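Side-chain contact in spore coat polysaccharide biosynthesis protein spsE (Bacillus subtilis, PDB 1VLI), which probably acts as an N-acylneuraminate-9-phosphate synthase of the NeuB family in the making of spore coat polysaccharide: residues F30-A35 and I116-V121. Numbering follows the deposited sequence.
Sequences FIIAEA and IFLSTV
Phe-30 turns its ring toward Ile-116 because its CG stands anti to the backbone N, with chi1 at -171°. Ile-116 answers with CG1 anti to its own carbonyl carbon, and chi2 of 165° extends the chain out to CD1. That methyl meets the ring at its edge, in the ring plane. CD1 of Ile-116 lies 3.8 Å from CE1 of Phe-30 and 3.9 Å from CZ of Phe-30. The two side chains cross at about a right angle. Leu-118 reaches the same ring more loosely, also near its plane. CD1 of Leu-118 is 4.4 Å from CE2 of Phe-30. The same CD1 of Leu-118 is 4.4 Å from CG2 of Ile-32, so one methyl lies near both Phe-30 and Ile-32.

Strands 30-36 and 116-118 are not neighbours in the parallel sheet. Strand 60-63 runs between them, and Ala-60 from it touches both Phe-30 and Leu-118. The short segments approach to 8.8 Å between axes, at an angle of 55°. Their side chains meet across the intervening strand, on the inner side of the TIM-type barrel. On the other side of strand 30-36, Ile-31 packs on helix 266-285. The side chain of Ile-32 is about 10 Å from the bound zinc ion, which is held by His-226 and His-248.

No hydrogen bond or charge joins the two segments. The contact is buried and wholly apolar, so it rests on dispersion and the exclusion of water, with methyls set at the edge of the Phe-30 ring.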
ATOM      1  N   PHE A  30      14.264   6.739  -3.438  1.00 55.01           N
ATOM      2  CA  PHE A  30      13.105   7.604  -3.170  1.00 53.23           C
ATOM      3  C   PHE A  30      12.576   7.274  -1.775  1.00 52.28           C
ATOM      4  O   PHE A  30      12.119   6.125  -1.513  1.00 47.15           O
ATOM      5  CB  PHE A  30      12.028   7.390  -4.239  1.00 53.53           C
ATOM      6  CG  PHE A  30      10.898   8.381  -4.175  1.00 53.51           C
ATOM      7  CD1 PHE A  30      10.989   9.623  -4.794  1.00 58.10           C
ATOM      8  CD2 PHE A  30       9.727   8.052  -3.506  1.00 55.41           C
ATOM      9  CE1 PHE A  30       9.915  10.558  -4.708  1.00 52.77           C
ATOM     10  CE2 PHE A  30       8.669   8.923  -3.431  1.00 42.10           C
ATOM     11  CZ  PHE A  30       8.766  10.211  -4.030  1.00 54.58           C
ATOM     12  N   ILE A  31      12.656   8.271  -0.884  1.00 48.03           N
ATOM     13  CA  ILE A  31      12.327   8.078   0.543  1.00 46.82           C
ATOM     14  C   ILE A  31      10.986   8.636   0.931  1.00 49.61           C
ATOM     15  O   ILE A  31      10.716   9.854   0.778  1.00 49.46           O
ATOM     16  CB  ILE A  31      13.431   8.641   1.486  1.00 46.35           C
ATOM     17  CG1 ILE A  31      14.794   8.119   1.095  1.00 45.77           C
ATOM     18  CG2 ILE A  31      13.117   8.303   2.949  1.00 45.55           C
ATOM     19  CD1 ILE A  31      15.951   8.801   1.755  1.00 48.44           C
ATOM     20  N   ILE A  32      10.148   7.744   1.457  1.00 52.10           N
ATOM     21  CA  ILE A  32       8.775   8.083   1.855  1.00 49.60           C
ATOM     22  C   ILE A  32       8.677   8.083   3.375  1.00 53.63           C
ATOM     23  O   ILE A  32       8.815   7.030   4.015  1.00 50.97           O
ATOM     24  CB  ILE A  32       7.831   7.079   1.282  1.00 46.40           C
ATOM     25  CG1 ILE A  32       8.021   6.953  -0.231  1.00 57.91           C
ATOM     26  CG2 ILE A  32       6.380   7.393   1.577  1.00 32.96           C
ATOM     27  CD1 ILE A  32       7.341   5.661  -0.814  1.00 47.88           C
ATOM     28  N   ALA A  33       8.467   9.269   3.962  1.00 52.17           N
ATOM     29  CA  ALA A  33       8.175   9.319   5.387  1.00 52.79           C
ATOM     30  C   ALA A  33       6.680   9.120   5.599  1.00 56.39           C
ATOM     31  O   ALA A  33       5.868   9.873   5.062  1.00 61.94           O
ATOM     32  CB  ALA A  33       8.643  10.602   5.975  1.00 53.68           C
ATOM     33  N   GLU A  34       6.322   8.105   6.377  1.00 57.63           N
ATOM     34  CA  GLU A  34       4.938   7.671   6.529  1.00 59.96           C
ATOM     35  C   GLU A  34       4.380   8.201   7.869  1.00 61.21           C
ATOM     36  O   GLU A  34       4.713   7.708   8.964  1.00 59.16           O
ATOM     37  CB  GLU A  34       4.864   6.130   6.308  1.00 64.57           C
ATOM     38  CG  GLU A  34       3.877   5.280   7.106  1.00 71.06           C
ATOM     39  CD  GLU A  34       2.461   5.300   6.565  1.00 86.71           C
ATOM     40  OE1 GLU A  34       1.936   6.389   6.218  1.00 91.21           O
ATOM     41  OE2 GLU A  34       1.860   4.208   6.521  1.00 90.86           O
ATOM     42  N   ALA A  35       3.583   9.278   7.753  1.00 62.23           N
ATOM     43  CA  ALA A  35       2.996  10.000   8.890  1.00 59.59           C
ATOM     44  C   ALA A  35       1.750   9.306   9.444  1.00 59.40           C
ATOM     45  O   ALA A  35       1.457   9.425  10.639  1.00 59.11           O
ATOM     46  CB  ALA A  35       2.686  11.457   8.504  1.00 58.94           C
ATOM     47  N   ILE A 116       6.824  15.663  -1.440  1.00 55.45           N
ATOM     48  CA  ILE A 116       5.769  15.155  -2.280  1.00 54.71           C
ATOM     49  C   ILE A 116       4.769  14.453  -1.384  1.00 56.60           C
ATOM     50  O   ILE A 116       5.094  13.439  -0.729  1.00 59.63           O
ATOM     51  CB  ILE A 116       6.342  14.164  -3.327  1.00 56.33           C
ATOM     52  CG1 ILE A 116       7.334  14.868  -4.278  1.00 56.88           C
ATOM     53  CG2 ILE A 116       5.207  13.452  -4.088  1.00 43.60           C
ATOM     54  CD1 ILE A 116       8.197  13.880  -5.098  1.00 54.18           C
ATOM     55  N   PHE A 117       3.552  14.981  -1.385  1.00 54.11           N
ATOM     56  CA  PHE A 117       2.441  14.403  -0.674  1.00 50.87           C
ATOM     57  C   PHE A 117       1.974  13.151  -1.380  1.00 52.28           C
ATOM     58  O   PHE A 117       1.766  13.150  -2.602  1.00 50.45           O
ATOM     59  CB  PHE A 117       1.287  15.400  -0.611  1.00 50.08           C
ATOM     60  CG  PHE A 117       0.043  14.855   0.056  1.00 47.84           C
ATOM     61  CD1 PHE A 117      -0.142  14.989   1.439  1.00 42.77           C
ATOM     62  CD2 PHE A 117      -0.939  14.198  -0.688  1.00 56.24           C
ATOM     63  CE1 PHE A 117      -1.297  14.471   2.060  1.00 46.22           C
ATOM     64  CE2 PHE A 117      -2.083  13.673  -0.073  1.00 54.01           C
ATOM     65  CZ  PHE A 117      -2.262  13.819   1.298  1.00 47.78           C
ATOM     66  N   LEU A 118       1.813  12.089  -0.589  1.00 53.88           N
ATOM     67  CA  LEU A 118       1.264  10.822  -1.070  1.00 53.29           C
ATOM     68  C   LEU A 118       0.222  10.265  -0.123  1.00 51.45           C
ATOM     69  O   LEU A 118       0.303  10.445   1.093  1.00 53.41           O
ATOM     70  CB  LEU A 118       2.371   9.785  -1.235  1.00 52.94           C
ATOM     71  CG  LEU A 118       3.439  10.042  -2.292  1.00 53.11           C
ATOM     72  CD1 LEU A 118       4.458   8.970  -2.113  1.00 53.76           C
ATOM     73  CD2 LEU A 118       2.868   9.999  -3.690  1.00 54.81           C
ATOM     74  N   SER A 119      -0.755   9.570  -0.684  1.00 50.68           N
ATOM     75  CA  SER A 119      -1.689   8.806   0.132  1.00 53.47           C
ATOM     76  C   SER A 119      -2.012   7.443  -0.513  1.00 54.63           C
ATOM     77  O   SER A 119      -1.532   7.120  -1.606  1.00 53.41           O
ATOM     78  CB  SER A 119      -2.962   9.619   0.339  1.00 52.53           C
ATOM     79  OG  SER A 119      -3.610   9.203   1.510  1.00 53.12           O
ATOM     80  N   THR A 120      -2.894   6.701   0.145  1.00 54.81           N
ATOM     81  CA  THR A 120      -3.288   5.349  -0.251  1.00 56.74           C
ATOM     82  C   THR A 120      -4.755   5.295  -0.634  1.00 56.64           C
ATOM     83  O   THR A 120      -5.604   5.880   0.057  1.00 56.02           O
ATOM     84  CB  THR A 120      -3.070   4.411   0.952  1.00 55.38           C
ATOM     85  OG1 THR A 120      -1.729   4.573   1.395  1.00 56.04           O
ATOM     86  CG2 THR A 120      -3.147   2.963   0.558  1.00 60.14           C
ATOM     87  N   VAL A 121      -5.054   4.573  -1.713  1.00 57.02           N
ATOM     88  CA  VAL A 121      -6.445   4.309  -2.088  1.00 58.55           C
ATOM     89  C   VAL A 121      -6.826   2.841  -1.915  1.00 58.90           C
ATOM     90  O   VAL A 121      -5.980   1.952  -2.038  1.00 56.46           O
ATOM     91  CB  VAL A 121      -6.783   4.822  -3.503  1.00 57.85           C
ATOM     92  CG1 VAL A 121      -6.509   6.295  -3.567  1.00 57.42           C
ATOM     93  CG2 VAL A 121      -5.995   4.121  -4.554  1.00 50.20           C
TER